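Local coordinates for foldase protein PrsA (Streptococcus pneumoniae, PDB 5TVL) that probably assists the folding of secreted proteins after their export across the membrane and carries a peptidyl-prolyl cis-trans isomerase domain, at residues 40-53 / 86-98. Residues are numbered along the deposited sequence; the frame is centred on the assembly and turned at random.
Sequences FEKQYGSELDDKEV and IRTSKLVELAVKK
Phe40 and Tyr44, toward the C-terminal end of helix 25-44, pack against helix 79-102; the axes of 40-44 and 86-98 approach to 9.8 Å and cross at 51°, and the chain then runs back through 45-49 into helix 50-64. Both aromatic rings meet small aliphatic groups. Val92 CG2 sits over the centre of the Phe40 ring, 3.9 Å from its centroid, a CH-pi contact for which a branched residue is well shaped. Tyr44 is a knob among Leu91, Leu94, Ala95 and Lys98; its CG lies anti to the carbonyl carbon (chi1 -53°), laying one face on Ala95 CB, 3.7 Å from the ring centroid. The short methyl lets the flat ring lie close, while the hydroxyl extends past it to hydrogen-bond Glu252 of helix 242-255. Leu91 fills the middle: its CD2 packs on Tyr44 CB and on Leu48 CB, 3.7 Å from the latter. Leu48 CD2 lies against Lys90 CB, and Val53 CG2 packs on Arg87 CA and Lys90 CD, bringing in helix 50-64.

Beside this apolar patch Arg87, extended from CG to NE, grips Glu41 side-on. Arg87 NE meets Glu41 OE1 at 3.2 Å, the oxygen lying 27° out of the guanidinium plane, whereas Arg87 NH2 meets the syn lone pair of Glu41 OE2 at 3.2 Å, close to that plane. Arginine suits this place because it serves both oxygens at once, which should restrict rotation. Asp50 OD1, 3.5 Å from Arg87 NH1 but well out of plane, adds charge alone. The extended Lys98 brings NZ to Glu47 OE1 in a salt bridge of 2.6 Å, a long flexible chain suiting an exposed carboxylate.

The contact thus joins three helices through an apolar centre flanked by ion pairs: Arg87 links Glu41 to helix 79-102, and Lys98 ties down the intervening link through Glu47.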
ATOM      1  N   PHE A  40      25.475  -1.362  -5.304  1.00 35.55           N
ATOM      2  CA  PHE A  40      24.588  -0.454  -6.045  1.00 34.07           C
ATOM      3  C   PHE A  40      25.277   0.836  -6.489  1.00 35.86           C
ATOM      4  O   PHE A  40      24.849   1.453  -7.468  1.00 36.94           O
ATOM      5  CB  PHE A  40      23.293  -0.160  -5.266  1.00 32.05           C
ATOM      6  CG  PHE A  40      22.230  -1.209  -5.460  1.00 32.29           C
ATOM      7  CD1 PHE A  40      22.289  -2.420  -4.774  1.00 32.73           C
ATOM      8  CD2 PHE A  40      21.182  -1.002  -6.356  1.00 32.37           C
ATOM      9  CE1 PHE A  40      21.316  -3.392  -4.962  1.00 34.53           C
ATOM     10  CE2 PHE A  40      20.209  -1.972  -6.550  1.00 33.80           C
ATOM     11  CZ  PHE A  40      20.275  -3.167  -5.854  1.00 35.35           C
ATOM     12  N   GLU A  41      26.343   1.230  -5.792  1.00 38.28           N
ATOM     13  CA  GLU A  41      27.189   2.342  -6.237  1.00 39.99           C
ATOM     14  C   GLU A  41      28.020   1.952  -7.463  1.00 41.59           C
ATOM     15  O   GLU A  41      28.114   2.721  -8.418  1.00 42.01           O
ATOM     16  CB  GLU A  41      28.111   2.808  -5.107  1.00 43.34           C
ATOM     17  CG  GLU A  41      28.820   4.130  -5.371  1.00 48.37           C
ATOM     18  CD  GLU A  41      27.855   5.288  -5.557  1.00 51.12           C
ATOM     19  OE1 GLU A  41      26.874   5.384  -4.782  1.00 51.76           O
ATOM     20  OE2 GLU A  41      28.077   6.099  -6.479  1.00 54.41           O
ATOM     21  N   LYS A  42      28.620   0.762  -7.428  1.00 44.89           N
ATOM     22  CA  LYS A  42      29.437   0.255  -8.539  1.00 49.99           C
ATOM     23  C   LYS A  42      28.624   0.150  -9.832  1.00 49.95           C
ATOM     24  O   LYS A  42      29.092   0.552 -10.895  1.00 56.28           O
ATOM     25  CB  LYS A  42      30.042  -1.115  -8.186  1.00 55.22           C
ATOM     26  CG  LYS A  42      31.181  -1.576  -9.087  1.00 63.99           C
ATOM     27  CD  LYS A  42      32.482  -0.844  -8.779  1.00 72.58           C
ATOM     28  CE  LYS A  42      33.561  -1.124  -9.818  1.00 79.95           C
ATOM     29  NZ  LYS A  42      34.070  -2.522  -9.759  1.00 84.56           N
ATOM     30  N   GLN A  43      27.404  -0.374  -9.729  1.00 48.21           N
ATOM     31  CA  GLN A  43      26.538  -0.579 -10.897  1.00 45.77           C
ATOM     32  C   GLN A  43      25.899   0.709 -11.401  1.00 41.59           C
ATOM     33  O   GLN A  43      26.119   1.099 -12.545  1.00 47.79           O
ATOM     34  CB  GLN A  43      25.444  -1.604 -10.581  1.00 43.79           C
ATOM     35  CG  GLN A  43      25.970  -3.015 -10.373  1.00 46.69           C
ATOM     36  CD  GLN A  43      26.542  -3.638 -11.637  1.00 52.02           C
ATOM     37  OE1 GLN A  43      26.220  -3.225 -12.756  1.00 53.92           O
ATOM     38  NE2 GLN A  43      27.400  -4.640 -11.465  1.00 55.53           N
ATOM     39  N   TYR A  44      25.124   1.364 -10.541  1.00 36.51           N
ATOM     40  CA  TYR A  44      24.247   2.466 -10.953  1.00 34.08           C
ATOM     41  C   TYR A  44      24.682   3.865 -10.488  1.00 32.84           C
ATOM     42  O   TYR A  44      23.996   4.842 -10.783  1.00 32.19           O
ATOM     43  CB  TYR A  44      22.829   2.188 -10.447  1.00 33.72           C
ATOM     44  CG  TYR A  44      22.289   0.825 -10.833  1.00 35.16           C
ATOM     45  CD1 TYR A  44      21.700   0.614 -12.077  1.00 36.48           C
ATOM     46  CD2 TYR A  44      22.362  -0.254  -9.948  1.00 35.59           C
ATOM     47  CE1 TYR A  44      21.203  -0.632 -12.434  1.00 38.43           C
ATOM     48  CE2 TYR A  44      21.868  -1.505 -10.296  1.00 36.62           C
ATOM     49  CZ  TYR A  44      21.288  -1.690 -11.541  1.00 38.72           C
ATOM     50  OH  TYR A  44      20.787  -2.921 -11.904  1.00 41.27           O
ATOM     51  N   GLY A  45      25.811   3.968  -9.785  1.00 33.31           N
ATOM     52  CA  GLY A  45      26.242   5.226  -9.159  1.00 34.83           C
ATOM     53  C   GLY A  45      26.416   6.406 -10.100  1.00 36.82           C
ATOM     54  O   GLY A  45      25.973   7.521  -9.799  1.00 37.92           O
ATOM     55  N   SER A  46      27.062   6.148 -11.238  1.00 38.12           N
ATOM     56  CA  SER A  46      27.286   7.158 -12.291  1.00 40.12           C
ATOM     57  C   SER A  46      26.010   7.817 -12.836  1.00 38.93           C
ATOM     58  O   SER A  46      26.039   8.990 -13.225  1.00 41.61           O
ATOM     59  CB  SER A  46      28.062   6.536 -13.456  1.00 41.03           C
ATOM     60  OG  SER A  46      27.501   5.289 -13.834  1.00 40.53           O
ATOM     61  N   GLU A  47      24.906   7.070 -12.858  1.00 36.21           N
ATOM     62  CA  GLU A  47      23.623   7.582 -13.365  1.00 37.13           C
ATOM     63  C   GLU A  47      22.972   8.632 -12.467  1.00 39.58           C
ATOM     64  O   GLU A  47      22.190   9.456 -12.952  1.00 40.82           O
ATOM     65  CB  GLU A  47      22.626   6.441 -13.577  1.00 34.91           C
ATOM     66  CG  GLU A  47      23.082   5.404 -14.585  1.00 34.98           C
ATOM     67  CD  GLU A  47      22.003   4.403 -14.918  1.00 35.67           C
ATOM     68  OE1 GLU A  47      22.241   3.195 -14.709  1.00 36.31           O
ATOM     69  OE2 GLU A  47      20.920   4.821 -15.386  1.00 35.98           O
ATOM     70  N   LEU A  48      23.282   8.597 -11.169  1.00 41.27           N
ATOM     71  CA  LEU A  48      22.599   9.437 -10.188  1.00 44.57           C
ATOM     72  C   LEU A  48      23.343  10.744  -9.944  1.00 50.46           C
ATOM     73  O   LEU A  48      24.531  10.741  -9.612  1.00 49.72           O
ATOM     74  CB  LEU A  48      22.425   8.675  -8.871  1.00 42.90           C
ATOM     75  CG  LEU A  48      21.618   9.348  -7.755  1.00 44.05           C
ATOM     76  CD1 LEU A  48      20.268   9.862  -8.239  1.00 45.37           C
ATOM     77  CD2 LEU A  48      21.436   8.367  -6.610  1.00 42.68           C
ATOM     78  N   ASP A  49      22.619  11.851 -10.103  1.00 58.82           N
ATOM     79  CA  ASP A  49      23.141  13.193  -9.860  1.00 70.07           C
ATOM     80  C   ASP A  49      23.065  13.513  -8.364  1.00 79.23           C
ATOM     81  O   ASP A  49      22.125  13.095  -7.683  1.00 83.64           O
ATOM     82  CB  ASP A  49      22.318  14.209 -10.667  1.00 75.47           C
ATOM     83  CG  ASP A  49      22.947  15.596 -10.713  1.00 84.84           C
ATOM     84  OD1 ASP A  49      24.180  15.725 -10.552  1.00 90.68           O
ATOM     85  OD2 ASP A  49      22.191  16.569 -10.919  1.00 89.16           O
ATOM     86  N   ASP A  50      24.050  14.255  -7.860  1.00 78.30           N
ATOM     87  CA  ASP A  50      24.077  14.661  -6.443  1.00 83.15           C
ATOM     88  C   ASP A  50      23.055  15.743  -6.066  1.00 75.68           C
ATOM     89  O   ASP A  50      22.782  15.928  -4.883  1.00 68.82           O
ATOM     90  CB  ASP A  50      25.484  15.123  -6.037  1.00 91.63           C
ATOM     91  CG  ASP A  50      26.465  13.973  -5.935  1.00104.27           C
ATOM     92  OD1 ASP A  50      26.250  13.078  -5.089  1.00 96.03           O
ATOM     93  OD2 ASP A  50      27.451  13.967  -6.699  1.00118.60           O
ATOM     94  N   LYS A  51      22.509  16.454  -7.053  1.00 77.17           N
ATOM     95  CA  LYS A  51      21.502  17.496  -6.812  1.00 82.66           C
ATOM     96  C   LYS A  51      20.209  16.945  -6.199  1.00 75.97           C
ATOM     97  O   LYS A  51      19.661  17.545  -5.278  1.00 79.12           O
ATOM     98  CB  LYS A  51      21.186  18.254  -8.113  1.00 91.32           C
ATOM     99  CG  LYS A  51      20.301  19.482  -7.933  1.00 96.43           C
ATOM    100  CD  LYS A  51      20.320  20.370  -9.169  1.00106.64           C
ATOM    101  CE  LYS A  51      19.338  21.526  -9.048  1.00107.38           C
ATOM    102  NZ  LYS A  51      19.680  22.460  -7.939  1.00105.04           N
ATOM    103  N   GLU A  52      19.734  15.812  -6.715  1.00 74.38           N
ATOM    104  CA  GLU A  52      18.510  15.167  -6.207  1.00 73.46           C
ATOM    105  C   GLU A  52      18.665  14.647  -4.770  1.00 61.35           C
ATOM    106  O   GLU A  52      17.717  14.686  -3.983  1.00 54.18           O
ATOM    107  CB  GLU A  52      18.086  14.020  -7.130  1.00 84.00           C
ATOM    108  CG  GLU A  52      17.624  14.475  -8.506  1.00 98.90           C
ATOM    109  CD  GLU A  52      17.488  13.326  -9.485  1.00111.27           C
ATOM    110  OE1 GLU A  52      18.517  12.694  -9.809  1.00123.37           O
ATOM    111  OE2 GLU A  52      16.356  13.062  -9.939  1.00117.36           O
ATOM    112  N   VAL A  53      19.862  14.167  -4.440  1.00 55.57           N
ATOM    113  CA  VAL A  53      20.180  13.719  -3.082  1.00 50.54           C
ATOM    114  C   VAL A  53      20.225  14.922  -2.135  1.00 49.13           C
ATOM    115  O   VAL A  53      19.729  14.841  -1.011  1.00 54.69           O
ATOM    116  CB  VAL A  53      21.511  12.925  -3.034  1.00 49.50           C
ATOM    117  CG1 VAL A  53      21.899  12.579  -1.597  1.00 50.01           C
ATOM    118  CG2 VAL A  53      21.404  11.657  -3.880  1.00 49.59           C
ATOM    119  N   ILE A  86      20.308   7.819   1.646  1.00 33.30           N
ATOM    120  CA  ILE A  86      19.349   8.367   0.676  1.00 33.46           C
ATOM    121  C   ILE A  86      19.805   8.044  -0.750  1.00 34.12           C
ATOM    122  O   ILE A  86      19.007   7.601  -1.575  1.00 32.89           O
ATOM    123  CB  ILE A  86      19.175   9.898   0.828  1.00 34.53           C
ATOM    124  CG1 ILE A  86      18.516  10.236   2.173  1.00 35.71           C
ATOM    125  CG2 ILE A  86      18.328  10.470  -0.311  1.00 35.19           C
ATOM    126  CD1 ILE A  86      18.696  11.680   2.601  1.00 37.08           C
ATOM    127  N   ARG A  87      21.086   8.284  -1.022  1.00 35.72           N
ATOM    128  CA  ARG A  87      21.714   7.928  -2.299  1.00 35.87           C
ATOM    129  C   ARG A  87      21.534   6.441  -2.648  1.00 33.98           C
ATOM    130  O   ARG A  87      21.163   6.111  -3.773  1.00 32.76           O
ATOM    131  CB  ARG A  87      23.203   8.296  -2.271  1.00 38.37           C
ATOM    132  CG  ARG A  87      23.946   8.009  -3.558  1.00 42.12           C
ATOM    133  CD  ARG A  87      25.304   8.679  -3.588  1.00 47.32           C
ATOM    134  NE  ARG A  87      25.973   8.433  -4.866  1.00 56.56           N
ATOM    135  CZ  ARG A  87      25.708   9.060  -6.014  1.00 58.86           C
ATOM    136  NH1 ARG A  87      24.779  10.016  -6.091  1.00 59.89           N
ATOM    137  NH2 ARG A  87      26.392   8.730  -7.106  1.00 69.38           N
ATOM    138  N   THR A  88      21.781   5.560  -1.677  1.00 32.41           N
ATOM    139  CA  THR A  88      21.609   4.112  -1.866  1.00 31.57           C
ATOM    140  C   THR A  88      20.156   3.754  -2.217  1.00 32.10           C
ATOM    141  O   THR A  88      19.911   2.982  -3.147  1.00 32.14           O
ATOM    142  CB  THR A  88      22.034   3.330  -0.604  1.00 30.67           C
ATOM    143  OG1 THR A  88      23.361   3.719  -0.218  1.00 30.95           O
ATOM    144  CG2 THR A  88      21.996   1.820  -0.850  1.00 30.74           C
ATOM    145  N   SER A  89      19.211   4.325  -1.467  1.00 31.95           N
ATOM    146  CA  SER A  89      17.774   4.167  -1.726  1.00 31.06           C
ATOM    147  C   SER A  89      17.405   4.575  -3.153  1.00 31.14           C
ATOM    148  O   SER A  89      16.666   3.863  -3.840  1.00 32.24           O
ATOM    149  CB  SER A  89      16.952   4.988  -0.723  1.00 31.70           C
ATOM    150  OG  SER A  89      15.626   5.192  -1.186  1.00 36.00           O
ATOM    151  N   LYS A  90      17.918   5.724  -3.582  1.00 29.50           N
ATOM    152  CA  LYS A  90      17.688   6.211  -4.938  1.00 29.57           C
ATOM    153  C   LYS A  90      18.299   5.293  -5.995  1.00 28.96           C
ATOM    154  O   LYS A  90      17.697   5.087  -7.040  1.00 29.51           O
ATOM    155  CB  LYS A  90      18.196   7.646  -5.105  1.00 30.61           C
ATOM    156  CG  LYS A  90      17.305   8.678  -4.435  1.00 32.03           C
ATOM    157  CD  LYS A  90      17.714  10.091  -4.806  1.00 35.77           C
ATOM    158  CE  LYS A  90      17.063  11.123  -3.898  1.00 38.14           C
ATOM    159  NZ  LYS A  90      15.574  11.127  -3.980  1.00 40.30           N
ATOM    160  N   LEU A  91      19.480   4.739  -5.722  1.00 28.50           N
ATOM    161  CA  LEU A  91      20.114   3.772  -6.633  1.00 28.22           C
ATOM    162  C   LEU A  91      19.376   2.429  -6.705  1.00 28.21           C
ATOM    163  O   LEU A  91      19.414   1.764  -7.737  1.00 28.22           O
ATOM    164  CB  LEU A  91      21.590   3.546  -6.258  1.00 28.36           C
ATOM    165  CG  LEU A  91      22.530   4.747  -6.438  1.00 28.47           C
ATOM    166  CD1 LEU A  91      23.906   4.453  -5.856  1.00 29.11           C
ATOM    167  CD2 LEU A  91      22.637   5.158  -7.898  1.00 29.09           C
ATOM    168  N   VAL A  92      18.720   2.035  -5.615  1.00 29.20           N
ATOM    169  CA  VAL A  92      17.907   0.815  -5.593  1.00 30.43           C
ATOM    170  C   VAL A  92      16.631   1.008  -6.426  1.00 32.53           C
ATOM    171  O   VAL A  92      16.361   0.223  -7.343  1.00 33.55           O
ATOM    172  CB  VAL A  92      17.578   0.372  -4.142  1.00 29.89           C
ATOM    173  CG1 VAL A  92      16.522  -0.732  -4.109  1.00 30.59           C
ATOM    174  CG2 VAL A  92      18.848  -0.095  -3.434  1.00 30.07           C
ATOM    175  N   GLU A  93      15.857   2.047  -6.115  1.00 41.15           N
ATOM    176  CA  GLU A  93      14.603   2.302  -6.832  1.00 42.97           C
ATOM    177  C   GLU A  93      14.836   2.610  -8.319  1.00 40.72           C
ATOM    178  O   GLU A  93      13.998   2.285  -9.156  1.00 39.41           O
ATOM    179  CB  GLU A  93      13.785   3.408  -6.149  1.00 49.61           C
ATOM    180  CG  GLU A  93      14.315   4.825  -6.328  1.00 55.76           C
ATOM    181  CD  GLU A  93      13.662   5.830  -5.394  1.00 64.35           C
ATOM    182  OE1 GLU A  93      13.534   5.540  -4.183  1.00 68.78           O
ATOM    183  OE2 GLU A  93      13.289   6.926  -5.867  1.00 72.57           O
ATOM    184  N   LEU A  94      15.978   3.221  -8.633  1.00 40.31           N
ATOM    185  CA  LEU A  94      16.439   3.389 -10.020  1.00 41.08           C
ATOM    186  C   LEU A  94      16.625   2.034 -10.708  1.00 40.78           C
ATOM    187  O   LEU A  94      16.132   1.831 -11.818  1.00 46.47           O
ATOM    188  CB  LEU A  94      17.741   4.205 -10.047  1.00 41.59           C
ATOM    189  CG  LEU A  94      18.431   4.619 -11.355  1.00 43.35           C
ATOM    190  CD1 LEU A  94      19.296   5.853 -11.108  1.00 44.67           C
ATOM    191  CD2 LEU A  94      19.276   3.501 -11.962  1.00 43.78           C
ATOM    192  N   ALA A  95      17.321   1.115 -10.045  1.00 40.27           N
ATOM    193  CA  ALA A  95      17.518  -0.248 -10.559  1.00 41.79           C
ATOM    194  C   ALA A  95      16.207  -1.039 -10.695  1.00 44.66           C
ATOM    195  O   ALA A  95      16.036  -1.797 -11.652  1.00 48.51           O
ATOM    196  CB  ALA A  95      18.493  -1.010  -9.675  1.00 41.63           C
ATOM    197  N   VAL A  96      15.296  -0.859  -9.737  1.00 46.54           N
ATOM    198  CA  VAL A  96      13.987  -1.538  -9.742  1.00 45.80           C
ATOM    199  C   VAL A  96      13.088  -1.047 -10.892  1.00 46.47           C
ATOM    200  O   VAL A  96      12.313  -1.832 -11.453  1.00 50.25           O
ATOM    201  CB  VAL A  96      13.277  -1.400  -8.362  1.00 45.56           C
ATOM    202  CG1 VAL A  96      11.832  -1.885  -8.405  1.00 44.95           C
ATOM    203  CG2 VAL A  96      14.045  -2.168  -7.287  1.00 45.79           C
ATOM    204  N   LYS A  97      13.197   0.234 -11.245  1.00 46.15           N
ATOM    205  CA  LYS A  97      12.463   0.789 -12.392  1.00 47.29           C
ATOM    206  C   LYS A  97      12.916   0.178 -13.725  1.00 49.52           C
ATOM    207  O   LYS A  97      12.085  -0.060 -14.594  1.00 55.80           O
ATOM    208  CB  LYS A  97      12.599   2.316 -12.436  1.00 48.99           C
ATOM    209  CG  LYS A  97      11.645   3.031 -13.388  1.00 52.59           C
ATOM    210  CD  LYS A  97      11.936   4.527 -13.415  1.00 55.68           C
ATOM    211  CE  LYS A  97      11.103   5.274 -14.445  1.00 58.08           C
ATOM    212  NZ  LYS A  97       9.724   5.559 -13.972  1.00 63.92           N
ATOM    213  N   LYS A  98      14.218  -0.072 -13.882  1.00 53.94           N
ATOM    214  CA  LYS A  98      14.761  -0.679 -15.115  1.00 53.65           C
ATOM    215  C   LYS A  98      14.266  -2.103 -15.355  1.00 55.11           C
ATOM    216  O   LYS A  98      13.871  -2.442 -16.476  1.00 61.24           O
ATOM    217  CB  LYS A  98      16.294  -0.711 -15.101  1.00 53.16           C
ATOM    218  CG  LYS A  98      16.957   0.639 -15.273  1.00 54.11           C
ATOM    219  CD  LYS A  98      18.426   0.470 -15.615  1.00 55.89           C
ATOM    220  CE  LYS A  98      19.141   1.808 -15.704  1.00 56.77           C
ATOM    221  NZ  LYS A  98      20.585   1.646 -16.035  1.00 57.17           N
TER